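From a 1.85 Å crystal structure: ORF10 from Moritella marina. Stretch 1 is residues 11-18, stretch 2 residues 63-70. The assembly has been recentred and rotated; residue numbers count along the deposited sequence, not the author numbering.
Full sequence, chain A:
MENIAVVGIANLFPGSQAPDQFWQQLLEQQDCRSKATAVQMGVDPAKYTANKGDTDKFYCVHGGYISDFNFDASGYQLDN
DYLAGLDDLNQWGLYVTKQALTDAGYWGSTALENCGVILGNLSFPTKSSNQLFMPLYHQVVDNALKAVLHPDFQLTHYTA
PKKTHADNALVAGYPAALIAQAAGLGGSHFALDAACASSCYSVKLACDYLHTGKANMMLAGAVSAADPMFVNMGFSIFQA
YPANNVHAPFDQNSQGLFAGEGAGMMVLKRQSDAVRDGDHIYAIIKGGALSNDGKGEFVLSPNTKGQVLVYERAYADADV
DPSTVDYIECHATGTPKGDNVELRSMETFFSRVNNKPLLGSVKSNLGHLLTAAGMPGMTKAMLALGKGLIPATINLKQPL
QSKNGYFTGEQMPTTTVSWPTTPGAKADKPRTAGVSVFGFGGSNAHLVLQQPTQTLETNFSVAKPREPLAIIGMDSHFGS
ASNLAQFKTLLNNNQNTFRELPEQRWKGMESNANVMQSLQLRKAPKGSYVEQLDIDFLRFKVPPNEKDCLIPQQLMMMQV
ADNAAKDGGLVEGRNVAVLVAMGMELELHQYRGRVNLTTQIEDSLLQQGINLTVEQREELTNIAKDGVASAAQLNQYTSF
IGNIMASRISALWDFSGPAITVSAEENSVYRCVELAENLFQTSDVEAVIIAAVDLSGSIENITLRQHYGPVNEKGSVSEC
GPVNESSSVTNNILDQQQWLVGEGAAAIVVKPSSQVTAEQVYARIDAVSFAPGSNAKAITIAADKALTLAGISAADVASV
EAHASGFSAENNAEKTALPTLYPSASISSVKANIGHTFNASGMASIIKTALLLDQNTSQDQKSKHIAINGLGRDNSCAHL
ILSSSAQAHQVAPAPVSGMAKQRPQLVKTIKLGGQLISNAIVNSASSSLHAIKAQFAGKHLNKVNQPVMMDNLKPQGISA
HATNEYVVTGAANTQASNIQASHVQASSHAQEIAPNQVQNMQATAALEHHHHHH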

# COMPACT_ATOMS: atom_id res chain seq x y z
N ASN A 11 -9.28 -1.68 -18.90
CA ASN A 11 -10.06 -1.43 -17.69
C ASN A 11 -10.84 -2.66 -17.29
O ASN A 11 -11.28 -3.46 -18.13
CB ASN A 11 -11.04 -0.28 -17.89
CG ASN A 11 -12.05 -0.58 -18.99
OD1 ASN A 11 -11.66 -0.69 -20.15
ND2 ASN A 11 -13.33 -0.75 -18.63
N LEU A 12 -11.05 -2.78 -15.98
CA LEU A 12 -12.05 -3.69 -15.41
C LEU A 12 -12.79 -2.83 -14.40
O LEU A 12 -12.32 -2.65 -13.27
CB LEU A 12 -11.44 -4.94 -14.79
CG LEU A 12 -12.41 -5.97 -14.22
CD1 LEU A 12 -13.35 -6.47 -15.33
CD2 LEU A 12 -11.61 -7.13 -13.62
N PHE A 13 -13.92 -2.28 -14.82
CA PHE A 13 -14.72 -1.35 -14.04
C PHE A 13 -16.07 -1.96 -13.74
O PHE A 13 -16.50 -2.90 -14.43
CB PHE A 13 -14.94 -0.03 -14.81
CG PHE A 13 -13.70 0.75 -15.11
CD1 PHE A 13 -12.51 0.56 -14.39
CD2 PHE A 13 -13.72 1.71 -16.11
CE1 PHE A 13 -11.37 1.29 -14.67
CE2 PHE A 13 -12.59 2.46 -16.41
CZ PHE A 13 -11.40 2.25 -15.68
N PRO A 14 -16.79 -1.46 -12.72
CA PRO A 14 -18.18 -1.90 -12.56
C PRO A 14 -18.91 -1.73 -13.88
O PRO A 14 -18.90 -0.64 -14.46
CB PRO A 14 -18.73 -0.98 -11.46
CG PRO A 14 -17.49 -0.55 -10.67
CD PRO A 14 -16.37 -0.50 -11.68
N GLY A 15 -19.45 -2.82 -14.42
CA GLY A 15 -20.19 -2.78 -15.66
C GLY A 15 -19.40 -3.06 -16.93
O GLY A 15 -20.03 -3.31 -17.97
N SER A 16 -18.06 -3.02 -16.92
CA SER A 16 -17.36 -3.13 -18.20
C SER A 16 -16.00 -3.80 -18.05
O SER A 16 -15.38 -3.77 -16.98
CB SER A 16 -17.22 -1.76 -18.87
OG SER A 16 -16.36 -0.91 -18.14
N GLN A 17 -15.54 -4.41 -19.16
CA GLN A 17 -14.26 -5.11 -19.19
C GLN A 17 -13.35 -4.63 -20.31
O GLN A 17 -12.29 -5.23 -20.54
CB GLN A 17 -14.48 -6.62 -19.33
CG GLN A 17 -15.54 -7.20 -18.40
CD GLN A 17 -15.78 -8.68 -18.66
OE1 GLN A 17 -15.15 -9.27 -19.54
NE2 GLN A 17 -16.69 -9.29 -17.89
N ALA A 18 -13.71 -3.55 -21.01
CA ALA A 18 -12.93 -3.06 -22.14
C ALA A 18 -13.25 -1.59 -22.32
O ALA A 18 -14.31 -1.14 -21.89
CB ALA A 18 -13.25 -3.85 -23.42
N GLY A 63 -22.68 0.16 -4.05
CA GLY A 63 -21.32 0.41 -4.49
C GLY A 63 -21.16 0.07 -5.96
O GLY A 63 -22.12 -0.32 -6.63
N GLY A 64 -19.94 0.24 -6.45
CA GLY A 64 -19.62 -0.18 -7.79
C GLY A 64 -18.84 -1.48 -7.72
O GLY A 64 -17.70 -1.48 -7.28
N TYR A 65 -19.45 -2.60 -8.12
CA TYR A 65 -18.81 -3.90 -7.96
C TYR A 65 -18.53 -4.54 -9.30
O TYR A 65 -19.15 -4.20 -10.32
CB TYR A 65 -19.67 -4.84 -7.10
CG TYR A 65 -19.91 -4.24 -5.75
CD1 TYR A 65 -18.87 -4.10 -4.84
CD2 TYR A 65 -21.17 -3.76 -5.40
CE1 TYR A 65 -19.08 -3.53 -3.61
CE2 TYR A 65 -21.40 -3.19 -4.17
CZ TYR A 65 -20.35 -3.07 -3.27
OH TYR A 65 -20.58 -2.49 -2.04
N ILE A 66 -17.56 -5.45 -9.29
CA ILE A 66 -17.18 -6.23 -10.46
C ILE A 66 -18.00 -7.51 -10.39
O ILE A 66 -17.76 -8.35 -9.52
CB ILE A 66 -15.68 -6.55 -10.48
CG1 ILE A 66 -14.84 -5.27 -10.47
CG2 ILE A 66 -15.32 -7.43 -11.69
CD1 ILE A 66 -15.25 -4.27 -11.56
N SER A 67 -18.95 -7.67 -11.30
CA SER A 67 -19.83 -8.83 -11.32
C SER A 67 -19.50 -9.71 -12.52
O SER A 67 -19.21 -9.20 -13.61
CB SER A 67 -21.29 -8.41 -11.37
OG SER A 67 -21.61 -7.62 -10.23
N ASP A 68 -19.54 -11.03 -12.30
CA ASP A 68 -19.52 -12.01 -13.40
C ASP A 68 -18.26 -11.90 -14.25
O ASP A 68 -18.30 -12.07 -15.48
CB ASP A 68 -20.78 -11.87 -14.25
CG ASP A 68 -22.05 -12.01 -13.42
OD1 ASP A 68 -22.13 -12.98 -12.63
OD2 ASP A 68 -22.95 -11.15 -13.54
N PHE A 69 -17.13 -11.62 -13.62
CA PHE A 69 -15.83 -11.65 -14.28
C PHE A 69 -15.21 -13.02 -14.04
O PHE A 69 -15.08 -13.45 -12.89
CB PHE A 69 -14.90 -10.55 -13.77
CG PHE A 69 -13.51 -10.61 -14.36
CD1 PHE A 69 -13.28 -10.16 -15.65
CD2 PHE A 69 -12.45 -11.13 -13.63
CE1 PHE A 69 -12.00 -10.22 -16.21
CE2 PHE A 69 -11.17 -11.20 -14.17
CZ PHE A 69 -10.95 -10.74 -15.47
N ASN A 70 -14.82 -13.71 -15.11
CA ASN A 70 -14.23 -15.04 -15.01
C ASN A 70 -12.82 -14.94 -15.58
O ASN A 70 -12.65 -14.83 -16.80
CB ASN A 70 -15.07 -16.09 -15.75
CG ASN A 70 -16.50 -16.15 -15.26
OD1 ASN A 70 -17.44 -15.84 -15.99
ND2 ASN A 70 -16.68 -16.55 -14.01
O HOH W 1 -19.23 -5.54 -13.43
O HOH W 2 -15.48 -12.47 -17.70

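The two stretches, about fifty residues apart in sequence, meet through a small, largely apolar contact that buries 375 Å² in total. No direct hydrogen bond crosses between them; the polar links run through two water molecules, and the remainder is packing.

Stretch 1 enters as the end of a strand. Asn 11 is buried but lies out of reach of stretch 2, so the contact begins with Leu 12, whose CA-to-CB bond points toward the other stretch. Its side chain, with chi1 t and chi2 p, meets two residues. Leu 12 CD2 sits over one face of the Phe 69 ring, 3.8 Å from the ring centroid and only 3° off the ring normal, which is nearly ideal for a CH-pi contact. The other methyl reaches the ring margin, with Leu 12 CD1 3.7 Å from Phe 69 CD1. Toward Ile 66 the packing is looser, Leu 12 CG lying 4.1 Å from Ile 66 CG2.

The CA-to-CB bond of Phe 13 points away from stretch 2, and the residue contributes through its backbone: its carbonyl carbon, Phe 13 C, is 3.3 Å from Ile 66 CD1. Ile 66 CD1 also lies 3.4 Å from Pro 14 N and 3.9 Å from Pro 14 CD, so the tip of Ile 66 rests against the peptide link between Phe 13 and Pro 14. The CA-to-CB bond of Ile 66 points sideways, and it is the m, m rotamer that brings the end of the side chain nearer.

Phe 13 also opens a type II beta turn that closes at Ser 16. Two backbone hydrogen bonds brace it, from Ser 16 N to Phe 13 O (2.9 Å) and from Phe 13 N to Ser 16 O (3.0 Å). Within the turn, Pro 14 lies close to the backbone of stretch 2. Its CG is 3.4 Å from Gly 64 C, an approach that depends on the absence of a side chain there: a CB on Gly 64 would come within 2.9 Å of Pro 14 CG. On the next residue, Tyr 65 O accepts a CA-H...O contact from Pro 14 CA at 3.4 Å, with an angle of 134° at the hydrogen.

Gly 15 has a positive phi of 93°, and a CB at these backbone angles would be jammed against the preceding carbonyl oxygen. Its amide turns to water 1, with Gly 15 N donating over 2.9 Å. Water 1 also accepts from Ser 67 N at 3.0 Å and donates weakly to Tyr 65 O at 3.4 Å, thereby joining the turn to the backbone of stretch 2.

The CA-to-CB bond of Ser 16 points away from stretch 2, and contact resumes at Gln 17, whose CA-to-CB bond points toward stretch 2 and whose side chain has chi1 m and chi2 t. Gln 17 NE2 lies at the edge of the Phe 69 ring, 4.2 Å from Phe 69 CD1, while Leu 12 covers a face. The same amide donates weakly to water 2 at 3.4 Å from Gln 17 NE2; water 2 accepts a shorter bond from Asn 70 N at 2.9 Å. Ala 18, at the N-cap position of the following helix, makes no contact with stretch 2.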